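Local coordinates for protein neural CELL adhesion molecule 1,140 KDA isoform (Homo sapiens, PDB 2VKW) that acts as an adhesion receptor, probably between neural cells, and is represented here by its tandem fibronectin type III domains, at residues Q25-E30 against E67-I72; E78-V83 against E101-P106; I126-I131 against D165-K170; R141-R146 against V182-Q187. All coordinates share one frame; numbering follows the deposited sequence.

Contact 1 (Q25-E30 against E67-I72)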
loop_
_atom_site.group_PDB
_atom_site.type_symbol
_atom_site.label_atom_id
_atom_site.label_comp_id
_atom_site.label_asym_id
_atom_site.label_seq_id
_atom_site.Cartn_x
_atom_site.Cartn_y
_atom_site.Cartn_z
ATOM N N GLN A 25 11.921 -3.597 -8.929
ATOM C CA GLN A 25 10.855 -2.737 -9.422
ATOM C C GLN A 25 11.436 -1.856 -10.522
ATOM O O GLN A 25 12.403 -1.132 -10.314
ATOM C CB GLN A 25 10.300 -1.864 -8.298
ATOM C CG GLN A 25 9.589 -2.640 -7.214
ATOM C CD GLN A 25 9.177 -1.748 -6.060
ATOM O OE1 GLN A 25 10.021 -1.215 -5.341
ATOM N NE2 GLN A 25 7.873 -1.571 -5.884
ATOM N N VAL A 26 10.845 -1.927 -11.703
ATOM C CA VAL A 26 11.318 -1.155 -12.838
ATOM C C VAL A 26 10.392 0.023 -13.058
ATOM O O VAL A 26 9.219 -0.164 -13.375
ATOM C CB VAL A 26 11.336 -2.038 -14.106
ATOM C CG1 VAL A 26 11.739 -1.218 -15.334
ATOM C CG2 VAL A 26 12.289 -3.210 -13.895
ATOM N N GLN A 27 10.911 1.233 -12.871
ATOM C CA GLN A 27 10.118 2.444 -13.078
ATOM C C GLN A 27 10.373 2.912 -14.494
ATOM O O GLN A 27 11.521 3.123 -14.880
ATOM C CB GLN A 27 10.529 3.548 -12.106
ATOM C CG GLN A 27 10.262 3.225 -10.653
ATOM C CD GLN A 27 10.522 4.408 -9.747
ATOM O OE1 GLN A 27 9.881 5.448 -9.879
ATOM N NE2 GLN A 27 11.468 4.258 -8.824
ATOM N N PHE A 28 9.308 3.095 -15.262
ATOM C CA PHE A 28 9.466 3.508 -16.643
ATOM C C PHE A 28 8.357 4.427 -17.115
ATOM O O PHE A 28 7.301 4.523 -16.496
ATOM C CB PHE A 28 9.500 2.266 -17.537
ATOM C CG PHE A 28 8.177 1.561 -17.630
ATOM C CD1 PHE A 28 7.331 1.777 -18.716
ATOM C CD2 PHE A 28 7.749 0.720 -16.608
ATOM C CE1 PHE A 28 6.080 1.168 -18.783
ATOM C CE2 PHE A 28 6.499 0.106 -16.664
ATOM C CZ PHE A 28 5.663 0.332 -17.757
ATOM N N ASP A 29 8.620 5.102 -18.227
ATOM C CA ASP A 29 7.653 5.997 -18.838
ATOM C C ASP A 29 7.078 5.252 -20.034
ATOM O O ASP A 29 7.788 4.488 -20.696
ATOM C CB ASP A 29 8.329 7.277 -19.334
ATOM C CG ASP A 29 8.941 8.093 -18.210
ATOM O OD1 ASP A 29 8.217 8.441 -17.249
ATOM O OD2 ASP A 29 10.152 8.396 -18.300
ATOM N N GLU A 30 5.797 5.465 -20.310
ATOM C CA GLU A 30 5.162 4.817 -21.447
ATOM C C GLU A 30 5.775 5.362 -22.726
ATOM O O GLU A 30 6.338 6.455 -22.737
ATOM C CB GLU A 30 3.649 5.080 -21.448
ATOM C CG GLU A 30 2.913 4.475 -20.266
ATOM C CD GLU A 30 2.897 5.379 -19.039
ATOM O OE1 GLU A 30 3.886 6.114 -18.805
ATOM O OE2 GLU A 30 1.891 5.341 -18.299
ATOM N N GLU A 67 0.482 1.649 -11.731
ATOM C CA GLU A 67 1.468 1.532 -10.664
ATOM C C GLU A 67 2.788 2.192 -11.038
ATOM O O GLU A 67 3.612 2.462 -10.172
ATOM C CB GLU A 67 1.706 0.065 -10.320
ATOM C CG GLU A 67 0.443 -0.665 -9.945
ATOM C CD GLU A 67 0.691 -2.109 -9.588
ATOM O OE1 GLU A 67 1.524 -2.746 -10.274
ATOM O OE2 GLU A 67 0.049 -2.607 -8.635
ATOM N N GLY A 68 2.981 2.450 -12.328
ATOM C CA GLY A 68 4.206 3.080 -12.784
ATOM C C GLY A 68 5.401 2.144 -12.854
ATOM O O GLY A 68 6.494 2.552 -13.265
ATOM N N ILE A 69 5.204 0.887 -12.466
ATOM C CA ILE A 69 6.296 -0.082 -12.479
ATOM C C ILE A 69 5.878 -1.486 -12.909
ATOM O O ILE A 69 4.693 -1.826 -12.911
ATOM C CB ILE A 69 6.929 -0.230 -11.075
ATOM C CG1 ILE A 69 5.929 -0.894 -10.125
ATOM C CG2 ILE A 69 7.321 1.136 -10.514
ATOM C CD1 ILE A 69 6.447 -1.044 -8.689
ATOM N N VAL A 70 6.870 -2.286 -13.290
ATOM C CA VAL A 70 6.661 -3.683 -13.635
ATOM C C VAL A 70 7.633 -4.352 -12.677
ATOM O O VAL A 70 8.725 -3.833 -12.437
ATOM C CB VAL A 70 7.045 -4.024 -15.106
ATOM C CG1 VAL A 70 6.043 -3.393 -16.064
ATOM C CG2 VAL A 70 8.450 -3.556 -15.413
ATOM N N THR A 71 7.241 -5.481 -12.100
ATOM C CA THR A 71 8.116 -6.157 -11.155
ATOM C C THR A 71 8.702 -7.460 -11.671
ATOM O O THR A 71 7.995 -8.451 -11.836
ATOM C CB THR A 71 7.384 -6.435 -9.832
ATOM O OG1 THR A 71 7.029 -5.190 -9.221
ATOM C CG2 THR A 71 8.275 -7.225 -8.884
ATOM N N ILE A 72 10.005 -7.451 -11.911
ATOM C CA ILE A 72 10.712 -8.633 -12.386
ATOM C C ILE A 72 10.990 -9.533 -11.191
ATOM O O ILE A 72 11.369 -9.049 -10.119
ATOM C CB ILE A 72 12.033 -8.226 -13.039
ATOM C CG1 ILE A 72 11.739 -7.361 -14.267
ATOM C CG2 ILE A 72 12.829 -9.457 -13.415
ATOM C CD1 ILE A 72 12.954 -6.642 -14.793
#
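V26 and V70 face each other as an antiparallel hydrogen-bonded pair: V26 N donates a hydrogen bond to V70 O at 2.9 Å (166° at the hydrogen), and V70 N bonds back to V26 O. Their side chains meet on the inner face, V26 CB against V70 CG2 at 3.5 Å. V26 CG2 instead reaches I72 CD1 at 3.6 Å. F28 holds CG between its backbone N and carbonyl carbon (chi1 70°), which carries the ring across toward strand 69-72, so that CE2 comes within 3.6 Å of V70 CG1, the two side chains crossing at about a right angle. The pairing joins strands 24-29 and 69-72 of the three-stranded sheet in a fibronectin type III sandwich; L85 of the facing sheet touches V26, F28 and V70, and Y42 meets the F28 ring edge-to-face. On the other face I69 lies between two glutamines. With its CG1 also between backbone N and carbonyl carbon (chi1 68°), I69 sends CD1 to Q25 NE2 at 3.2 Å, while its CG2 touches Q27 CG at 3.6 Å. G68, with positive phi just after helix 61-67, accepts a weak bond from F28 N to its O at 3.5 Å.

Contact 2 (E78-V83 against E101-P106)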
loop_
_atom_site.group_PDB
_atom_site.type_symbol
_atom_site.label_atom_id
_atom_site.label_comp_id
_atom_site.label_asym_id
_atom_site.label_seq_id
_atom_site.Cartn_x
_atom_site.Cartn_y
_atom_site.Cartn_z
ATOM N N GLU A 78 22.648 -10.415 -4.824
ATOM C CA GLU A 78 23.983 -9.896 -5.120
ATOM C C GLU A 78 24.386 -10.177 -6.555
ATOM O O GLU A 78 25.499 -10.641 -6.803
ATOM C CB GLU A 78 25.032 -10.553 -4.216
ATOM C CG GLU A 78 24.945 -10.215 -2.764
ATOM C CD GLU A 78 26.016 -10.917 -1.952
ATOM O OE1 GLU A 78 25.881 -12.134 -1.703
ATOM O OE2 GLU A 78 26.998 -10.252 -1.570
ATOM N N THR A 79 23.501 -9.901 -7.501
ATOM C CA THR A 79 23.832 -10.174 -8.888
ATOM C C THR A 79 23.489 -8.998 -9.791
ATOM O O THR A 79 22.418 -8.402 -9.674
ATOM C CB THR A 79 23.105 -11.453 -9.372
ATOM O OG1 THR A 79 23.425 -12.540 -8.494
ATOM C CG2 THR A 79 23.528 -11.814 -10.785
ATOM N N THR A 80 24.411 -8.668 -10.688
ATOM C CA THR A 80 24.222 -7.562 -11.613
ATOM C C THR A 80 23.423 -8.012 -12.843
ATOM O O THR A 80 23.710 -9.049 -13.434
ATOM C CB THR A 80 25.581 -6.991 -12.037
ATOM O OG1 THR A 80 26.286 -6.560 -10.867
ATOM C CG2 THR A 80 25.405 -5.808 -12.971
ATOM N N TYR A 81 22.417 -7.221 -13.203
ATOM C CA TYR A 81 21.541 -7.518 -14.336
ATOM C C TYR A 81 21.386 -6.358 -15.304
ATOM O O TYR A 81 21.683 -5.204 -14.995
ATOM C CB TYR A 81 20.129 -7.874 -13.855
ATOM C CG TYR A 81 20.000 -9.194 -13.154
ATOM C CD1 TYR A 81 19.715 -10.352 -13.861
ATOM C CD2 TYR A 81 20.187 -9.287 -11.780
ATOM C CE1 TYR A 81 19.623 -11.571 -13.218
ATOM C CE2 TYR A 81 20.098 -10.500 -11.125
ATOM C CZ TYR A 81 19.818 -11.639 -11.849
ATOM O OH TYR A 81 19.757 -12.843 -11.199
ATOM N N ALA A 82 20.875 -6.700 -16.477
ATOM C CA ALA A 82 20.583 -5.747 -17.529
ATOM C C ALA A 82 19.112 -6.012 -17.803
ATOM O O ALA A 82 18.713 -7.171 -17.925
ATOM C CB ALA A 82 21.408 -6.054 -18.777
ATOM N N VAL A 83 18.307 -4.955 -17.882
ATOM C CA VAL A 83 16.884 -5.117 -18.152
ATOM C C VAL A 83 16.422 -4.139 -19.228
ATOM O O VAL A 83 16.976 -3.040 -19.346
ATOM C CB VAL A 83 16.040 -4.910 -16.866
ATOM C CG1 VAL A 83 16.275 -3.534 -16.292
ATOM C CG2 VAL A 83 14.568 -5.103 -17.174
ATOM N N GLU A 101 21.283 -1.289 -16.383
ATOM C CA GLU A 101 22.001 -2.166 -15.467
ATOM C C GLU A 101 21.613 -1.875 -14.019
ATOM O O GLU A 101 21.365 -0.724 -13.658
ATOM C CB GLU A 101 23.507 -1.967 -15.636
ATOM C CG GLU A 101 24.346 -3.216 -15.404
ATOM C CD GLU A 101 24.097 -4.288 -16.466
ATOM O OE1 GLU A 101 23.416 -3.982 -17.472
ATOM O OE2 GLU A 101 24.581 -5.429 -16.299
ATOM N N PHE A 102 21.563 -2.922 -13.198
ATOM C CA PHE A 102 21.245 -2.793 -11.781
ATOM C C PHE A 102 21.769 -4.039 -11.061
ATOM O O PHE A 102 22.015 -5.062 -11.694
ATOM C CB PHE A 102 19.731 -2.657 -11.585
ATOM C CG PHE A 102 18.964 -3.932 -11.803
ATOM C CD1 PHE A 102 18.706 -4.800 -10.737
ATOM C CD2 PHE A 102 18.493 -4.267 -13.072
ATOM C CE1 PHE A 102 17.988 -5.984 -10.932
ATOM C CE2 PHE A 102 17.775 -5.449 -13.281
ATOM C CZ PHE A 102 17.520 -6.310 -12.209
ATOM N N LYS A 103 21.951 -3.962 -9.746
ATOM C CA LYS A 103 22.448 -5.116 -9.000
ATOM C C LYS A 103 21.498 -5.432 -7.862
ATOM O O LYS A 103 21.120 -4.550 -7.098
ATOM C CB LYS A 103 23.849 -4.832 -8.440
ATOM C CG LYS A 103 24.468 -5.999 -7.663
ATOM C CD LYS A 103 25.863 -5.635 -7.144
ATOM C CE LYS A 103 26.494 -6.777 -6.359
ATOM N NZ LYS A 103 27.910 -6.478 -5.966
ATOM N N THR A 104 21.098 -6.691 -7.746
ATOM C CA THR A 104 20.187 -7.059 -6.673
ATOM C C THR A 104 20.868 -6.929 -5.324
ATOM O O THR A 104 22.084 -7.016 -5.212
ATOM C CB THR A 104 19.675 -8.513 -6.816
ATOM O OG1 THR A 104 20.789 -9.411 -6.899
ATOM C CG2 THR A 104 18.790 -8.651 -8.061
ATOM N N GLN A 105 20.074 -6.700 -4.293
ATOM C CA GLN A 105 20.624 -6.595 -2.960
ATOM C C GLN A 105 21.039 -7.976 -2.461
ATOM O O GLN A 105 20.651 -8.998 -3.029
ATOM C CB GLN A 105 19.575 -6.014 -2.018
ATOM C CG GLN A 105 19.281 -4.550 -2.259
ATOM C CD GLN A 105 18.377 -3.987 -1.196
ATOM O OE1 GLN A 105 18.658 -4.111 -0.006
ATOM N NE2 GLN A 105 17.282 -3.365 -1.612
ATOM N N PRO A 106 21.863 -8.030 -1.408
ATOM C CA PRO A 106 22.248 -9.356 -0.914
ATOM C C PRO A 106 21.057 -9.942 -0.145
ATOM O O PRO A 106 20.007 -9.310 -0.033
ATOM C CB PRO A 106 23.435 -9.057 0.001
ATOM C CG PRO A 106 23.081 -7.709 0.554
ATOM C CD PRO A 106 22.579 -6.966 -0.684
#
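Y81 and F102 make the central hydrogen-bonded pair: Y81 N to F102 O is 2.7 Å and almost straight (176°), and F102 N answers to Y81 O at 2.9 Å. Their rings lie near parallel, planes at 21°, but with centroids 5.6 Å apart they barely overlap. The closer touch is made by Y81 CB, over one face of the F102 ring and 3.4 Å from CE2. F102 reaches it because CG stands between the backbone N and carbonyl carbon (chi1 73°); V83 CG1 also approaches CE2. On the opposite face of the sheet, E101 is bent at chi2 and lays its carboxylate over the neighbouring strand, OE1 coming 3.2 Å from A82 CB. Past the paired strands, T104 replaces a backbone acceptor with its hydroxyl: T79 N donates to T104 OG1 at 2.8 Å, while T104 N bonds to T79 O at 2.9 Å. E78 N to Q105 O, 3.0 Å, prolongs this ladder, and E78 CG lies across P106 CB. K76, a second-shell residue, probably helps place these groups: its O bonds T104 OG1 and its N bonds Y81 OH. The contact belongs to the 80-89/92-103 hairpin of the four-stranded fibronectin type III sheet; strand 41-48 flanks it, with backbone bonds joining A82 to R47 and T80 to V49 just beyond the strand's end, and V17 and P19 of strand 13-19 cover F102.

Contact 3 (I126-I131 against D165-K170)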
loop_
_atom_site.group_PDB
_atom_site.type_symbol
_atom_site.label_atom_id
_atom_site.label_comp_id
_atom_site.label_asym_id
_atom_site.label_seq_id
_atom_site.Cartn_x
_atom_site.Cartn_y
_atom_site.Cartn_z
ATOM N N ILE A 126 -13.178 -14.311 7.309
ATOM C CA ILE A 126 -12.386 -13.974 6.150
ATOM C C ILE A 126 -11.172 -14.872 6.037
ATOM O O ILE A 126 -10.608 -15.308 7.036
ATOM C CB ILE A 126 -11.911 -12.512 6.240
ATOM C CG1 ILE A 126 -11.104 -12.134 4.999
ATOM C CG2 ILE A 126 -11.056 -12.326 7.488
ATOM C CD1 ILE A 126 -10.570 -10.701 5.033
ATOM N N LYS A 127 -10.781 -15.157 4.804
ATOM C CA LYS A 127 -9.608 -15.975 4.564
ATOM C C LYS A 127 -8.609 -15.040 3.921
ATOM O O LYS A 127 -8.897 -14.451 2.877
ATOM C CB LYS A 127 -9.923 -17.125 3.607
ATOM C CG LYS A 127 -8.718 -18.017 3.303
ATOM C CD LYS A 127 -9.059 -19.096 2.284
ATOM C CE LYS A 127 -7.902 -20.055 2.087
ATOM N NZ LYS A 127 -8.211 -21.068 1.047
ATOM N N VAL A 128 -7.453 -14.884 4.555
ATOM C CA VAL A 128 -6.408 -14.018 4.021
ATOM C C VAL A 128 -5.324 -14.868 3.361
ATOM O O VAL A 128 -4.522 -15.495 4.051
ATOM C CB VAL A 128 -5.753 -13.173 5.137
ATOM C CG1 VAL A 128 -4.609 -12.351 4.563
ATOM C CG2 VAL A 128 -6.787 -12.258 5.772
ATOM N N ASN A 129 -5.310 -14.903 2.028
ATOM C CA ASN A 129 -4.300 -15.678 1.310
ATOM C C ASN A 129 -3.019 -14.856 1.243
ATOM O O ASN A 129 -3.045 -13.678 0.899
ATOM C CB ASN A 129 -4.764 -16.014 -0.118
ATOM C CG ASN A 129 -5.968 -16.943 -0.149
ATOM O OD1 ASN A 129 -7.052 -16.550 -0.586
ATOM N ND2 ASN A 129 -5.784 -18.178 0.314
ATOM N N LEU A 130 -1.897 -15.478 1.569
ATOM C CA LEU A 130 -0.616 -14.786 1.541
ATOM C C LEU A 130 0.066 -14.986 0.188
ATOM O O LEU A 130 0.712 -16.009 -0.046
ATOM C CB LEU A 130 0.270 -15.306 2.671
ATOM C CG LEU A 130 -0.458 -15.287 4.022
ATOM C CD1 LEU A 130 0.365 -16.004 5.074
ATOM C CD2 LEU A 130 -0.733 -13.854 4.432
ATOM N N ILE A 131 -0.103 -14.005 -0.699
ATOM C CA ILE A 131 0.485 -14.040 -2.035
ATOM C C ILE A 131 2.001 -13.874 -1.956
ATOM O O ILE A 131 2.515 -12.996 -1.254
ATOM C CB ILE A 131 -0.094 -12.926 -2.921
ATOM C CG1 ILE A 131 -1.610 -13.081 -3.020
ATOM C CG2 ILE A 131 0.537 -12.975 -4.303
ATOM C CD1 ILE A 131 -2.282 -11.969 -3.787
ATOM N N ASP A 165 0.023 -20.766 3.678
ATOM C CA ASP A 165 -0.112 -19.658 2.747
ATOM C C ASP A 165 -1.403 -18.895 2.972
ATOM O O ASP A 165 -1.900 -18.224 2.066
ATOM C CB ASP A 165 -0.093 -20.197 1.322
ATOM C CG ASP A 165 -1.214 -21.185 1.069
ATOM O OD1 ASP A 165 -1.433 -22.065 1.934
ATOM O OD2 ASP A 165 -1.870 -21.084 0.007
ATOM N N HIS A 166 -1.952 -19.007 4.175
ATOM C CA HIS A 166 -3.189 -18.312 4.498
ATOM C C HIS A 166 -3.539 -18.404 5.975
ATOM O O HIS A 166 -3.086 -19.298 6.688
ATOM C CB HIS A 166 -4.357 -18.886 3.685
ATOM C CG HIS A 166 -4.817 -20.231 4.155
ATOM N ND1 HIS A 166 -4.048 -21.368 4.031
ATOM C CD2 HIS A 166 -5.957 -20.614 4.778
ATOM C CE1 HIS A 166 -4.695 -22.394 4.556
ATOM N NE2 HIS A 166 -5.856 -21.964 5.017
ATOM N N VAL A 167 -4.362 -17.464 6.418
ATOM C CA VAL A 167 -4.830 -17.434 7.792
ATOM C C VAL A 167 -6.342 -17.224 7.736
ATOM O O VAL A 167 -6.846 -16.470 6.907
ATOM C CB VAL A 167 -4.168 -16.296 8.598
ATOM C CG1 VAL A 167 -4.481 -14.965 7.978
ATOM C CG2 VAL A 167 -4.642 -16.339 10.034
ATOM N N MET A 168 -7.064 -17.911 8.609
ATOM C CA MET A 168 -8.506 -17.796 8.637
ATOM C C MET A 168 -8.989 -17.094 9.892
ATOM O O MET A 168 -8.652 -17.488 11.005
ATOM C CB MET A 168 -9.133 -19.188 8.530
ATOM C CG MET A 168 -8.638 -19.952 7.317
ATOM S SD MET A 168 -9.952 -20.739 6.378
ATOM C CE MET A 168 -11.213 -19.403 6.397
ATOM N N LEU A 169 -9.775 -16.041 9.699
ATOM C CA LEU A 169 -10.327 -15.279 10.809
ATOM C C LEU A 169 -11.825 -15.549 10.821
ATOM O O LEU A 169 -12.530 -15.210 9.877
ATOM C CB LEU A 169 -10.040 -13.788 10.623
ATOM C CG LEU A 169 -8.547 -13.466 10.486
ATOM C CD1 LEU A 169 -8.340 -11.977 10.245
ATOM C CD2 LEU A 169 -7.828 -13.907 11.750
ATOM N N LYS A 170 -12.295 -16.179 11.890
ATOM C CA LYS A 170 -13.704 -16.534 12.027
ATOM C C LYS A 170 -14.293 -15.974 13.318
ATOM O O LYS A 170 -13.598 -15.307 14.099
ATOM C CB LYS A 170 -13.856 -18.061 12.047
ATOM C CG LYS A 170 -13.220 -18.791 10.873
ATOM C CD LYS A 170 -13.402 -20.310 10.987
ATOM C CE LYS A 170 -12.902 -21.032 9.725
ATOM N NZ LYS A 170 -12.890 -22.528 9.834
#
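I126 pairs with L169 through two backbone bonds, I126 N to L169 O at 2.8 Å and L169 N to I126 O at 2.9 Å, which opens the antiparallel register of strands 126-131 and 166-169, their axes 4.7 Å apart at closest approach and 166° between N-to-C directions. These belong to the three-stranded sheet of the second fibronectin type III domain. I126 CG2 lies beside L169 CB, and F196 and F198 of strand 189-199 cover the isoleucine from the facing sheet. K127 turns to the other face. Fully extended, with CG anti to the backbone N (chi1 179°), it carries CE obliquely past the H166 ring to 3.4 Å from CD2; M168, bent at chi2 and chi3, brings CE back to K127 CB. V128 repeats the inward pattern, its N bonding V167 O and its CB lying 3.6 Å from V167 CG1, the two side chains pointing the same way. At N129 the amide crosses H166 with the planes 40° apart, ND2 resting 3.7 Å from the histidine CB. L130 closes the ladder: its N donates to D165 O at 2.8 Å, and L130 CD1 lies 3.9 Å from H166 N.

Contact 4 (R141-R146 against V182-Q187)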
loop_
_atom_site.group_PDB
_atom_site.type_symbol
_atom_site.label_atom_id
_atom_site.label_comp_id
_atom_site.label_asym_id
_atom_site.label_seq_id
_atom_site.Cartn_x
_atom_site.Cartn_y
_atom_site.Cartn_z
ATOM N N ARG A 141 10.137 -18.509 7.092
ATOM C CA ARG A 141 9.898 -19.569 8.052
ATOM C C ARG A 141 8.576 -19.379 8.777
ATOM O O ARG A 141 7.881 -20.350 9.064
ATOM C CB ARG A 141 11.037 -19.653 9.063
ATOM C CG ARG A 141 12.331 -20.169 8.472
ATOM C CD ARG A 141 13.076 -20.997 9.496
ATOM N NE ARG A 141 13.290 -20.245 10.728
ATOM C CZ ARG A 141 13.824 -20.755 11.829
ATOM N NH1 ARG A 141 14.201 -22.025 11.856
ATOM N NH2 ARG A 141 13.982 -19.993 12.901
ATOM N N HIS A 142 8.216 -18.132 9.060
ATOM C CA HIS A 142 6.964 -17.874 9.760
ATOM C C HIS A 142 6.263 -16.582 9.393
ATOM O O HIS A 142 6.902 -15.552 9.183
ATOM C CB HIS A 142 7.201 -17.883 11.271
ATOM C CG HIS A 142 7.597 -19.220 11.806
ATOM N ND1 HIS A 142 6.747 -20.304 11.793
ATOM C CD2 HIS A 142 8.759 -19.656 12.346
ATOM C CE1 HIS A 142 7.369 -21.354 12.302
ATOM N NE2 HIS A 142 8.591 -20.986 12.645
ATOM N N TYR A 143 4.939 -16.651 9.311
ATOM C CA TYR A 143 4.130 -15.479 9.039
ATOM C C TYR A 143 3.507 -15.136 10.381
ATOM O O TYR A 143 2.960 -16.005 11.052
ATOM C CB TYR A 143 3.024 -15.790 8.039
ATOM C CG TYR A 143 3.475 -15.829 6.608
ATOM C CD1 TYR A 143 3.839 -14.664 5.944
ATOM C CD2 TYR A 143 3.508 -17.031 5.904
ATOM C CE1 TYR A 143 4.219 -14.688 4.612
ATOM C CE2 TYR A 143 3.889 -17.070 4.566
ATOM C CZ TYR A 143 4.239 -15.893 3.923
ATOM O OH TYR A 143 4.584 -15.918 2.586
ATOM N N LEU A 144 3.619 -13.879 10.783
ATOM C CA LEU A 144 3.050 -13.436 12.043
ATOM C C LEU A 144 1.852 -12.577 11.687
ATOM O O LEU A 144 1.945 -11.695 10.832
ATOM C CB LEU A 144 4.081 -12.625 12.835
ATOM C CG LEU A 144 5.371 -13.377 13.194
ATOM C CD1 LEU A 144 6.383 -12.419 13.816
ATOM C CD2 LEU A 144 5.048 -14.512 14.160
ATOM N N VAL A 145 0.728 -12.843 12.342
ATOM C CA VAL A 145 -0.508 -12.120 12.085
ATOM C C VAL A 145 -1.077 -11.427 13.324
ATOM O O VAL A 145 -1.350 -12.073 14.340
ATOM C CB VAL A 145 -1.587 -13.076 11.515
ATOM C CG1 VAL A 145 -2.882 -12.320 11.266
ATOM C CG2 VAL A 145 -1.089 -13.711 10.215
ATOM N N ARG A 146 -1.230 -10.108 13.225
ATOM C CA ARG A 146 -1.798 -9.278 14.289
ATOM C C ARG A 146 -3.096 -8.703 13.723
ATOM O O ARG A 146 -3.105 -8.160 12.613
ATOM C CB ARG A 146 -0.858 -8.120 14.646
ATOM C CG ARG A 146 0.183 -8.428 15.697
ATOM C CD ARG A 146 -0.450 -8.550 17.074
ATOM N NE ARG A 146 0.550 -8.687 18.134
ATOM C CZ ARG A 146 0.257 -8.857 19.421
ATOM N NH1 ARG A 146 -1.010 -8.906 19.817
ATOM N NH2 ARG A 146 1.233 -8.989 20.312
ATOM N N VAL A 182 0.327 -8.345 8.700
ATOM C CA VAL A 182 1.045 -9.588 8.509
ATOM C C VAL A 182 2.521 -9.346 8.274
ATOM O O VAL A 182 2.910 -8.538 7.430
ATOM C CB VAL A 182 0.464 -10.387 7.328
ATOM C CG1 VAL A 182 1.242 -11.693 7.157
ATOM C CG2 VAL A 182 -1.023 -10.667 7.568
ATOM N N VAL A 183 3.341 -10.042 9.049
ATOM C CA VAL A 183 4.783 -9.932 8.934
ATOM C C VAL A 183 5.375 -11.238 8.434
ATOM O O VAL A 183 4.993 -12.323 8.885
ATOM C CB VAL A 183 5.439 -9.604 10.292
ATOM C CG1 VAL A 183 6.972 -9.765 10.204
ATOM C CG2 VAL A 183 5.082 -8.183 10.698
ATOM N N ALA A 184 6.304 -11.114 7.493
ATOM C CA ALA A 184 7.016 -12.252 6.932
ATOM C C ALA A 184 8.356 -12.284 7.665
ATOM O O ALA A 184 9.027 -11.257 7.786
ATOM C CB ALA A 184 7.241 -12.049 5.451
ATOM N N GLU A 185 8.741 -13.455 8.161
ATOM C CA GLU A 185 9.996 -13.589 8.892
ATOM C C GLU A 185 10.828 -14.765 8.402
ATOM O O GLU A 185 10.329 -15.884 8.290
ATOM C CB GLU A 185 9.713 -13.742 10.397
ATOM C CG GLU A 185 10.916 -14.145 11.255
ATOM C CD GLU A 185 10.657 -13.987 12.763
ATOM O OE1 GLU A 185 9.471 -13.983 13.179
ATOM O OE2 GLU A 185 11.640 -13.877 13.535
ATOM N N ASN A 186 12.094 -14.497 8.094
ATOM C CA ASN A 186 13.009 -15.535 7.649
ATOM C C ASN A 186 14.239 -15.456 8.541
ATOM O O ASN A 186 14.253 -14.686 9.505
ATOM C CB ASN A 186 13.411 -15.347 6.181
ATOM C CG ASN A 186 14.192 -14.071 5.935
ATOM O OD1 ASN A 186 14.713 -13.445 6.864
ATOM N ND2 ASN A 186 14.292 -13.685 4.664
ATOM N N GLN A 187 15.267 -16.238 8.217
ATOM C CA GLN A 187 16.491 -16.255 9.011
ATOM C C GLN A 187 17.038 -14.886 9.372
ATOM O O GLN A 187 17.466 -14.687 10.500
ATOM C CB GLN A 187 17.591 -17.046 8.296
ATOM C CG GLN A 187 17.543 -18.555 8.514
ATOM C CD GLN A 187 17.856 -18.973 9.947
ATOM O OE1 GLN A 187 18.050 -20.157 10.226
ATOM N NE2 GLN A 187 17.904 -18.006 10.857
#
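E185 O is gripped by two successive backbone donors, R141 N at 2.9 Å and H142 N at 3.2 Å, both lying in its carbonyl plane. Two residues thus face one, the definition of a classic beta bulge, and the regular ladder begins beyond it. E185 N returns a bond to H142 O, bent to 139° at the hydrogen. Further along, L144 and V183 exchange two much straighter bonds, L144 N to V183 O and V183 N to L144 O, each 2.8 Å. Strands 142-149 and 177-186 are the two central strands of the four-stranded sheet in the second fibronectin type III domain; strand 158-160 flanks the first and strand 189-199 the second. Side chains alternate between the two faces of the sheet. Toward the interior of the sandwich, the Y143 ring approaches its partners obliquely: CD1 meets V182 CG1 and CE1 meets A184 CB, both at 4.1 Å, while L130 of the facing sheet touches Y143 and V182. V145 CG2 and V182 CG2 lie side by side, 4.0 Å apart. On the other face E185 is extended, CG anti to its own N (chi1 169°); its side chain passes obliquely by that of L144, and OE1 comes 3.5 Å from L144 CD1. H142 on that same face is held from the flanking strand, where its ND1 bonds L160 O.

Overall arrangement
From the N terminus, contact 1 closes a loop containing strands 41-48 and 55-60 and helix 61-67, completing one sheet of the first domain. Contact 2 follows in series, closing the 80-89/92-103 hairpin of the opposing sheet; I72 CD1 against V83 CG2, at 3.3 Å, joins the two across the sandwich. The chain then enters the second domain, where contacts 3 and 4 cross: their segments alternate, so each loop holds one strand of the other pair. Contact 3 builds the three-stranded sheet and contact 4 the centre of the four-stranded one, with L130 CD1 meeting Y143 CD2 at 3.4 Å between them. Contacts 2 and 4 come within about 9 Å, nearest atoms, without touching.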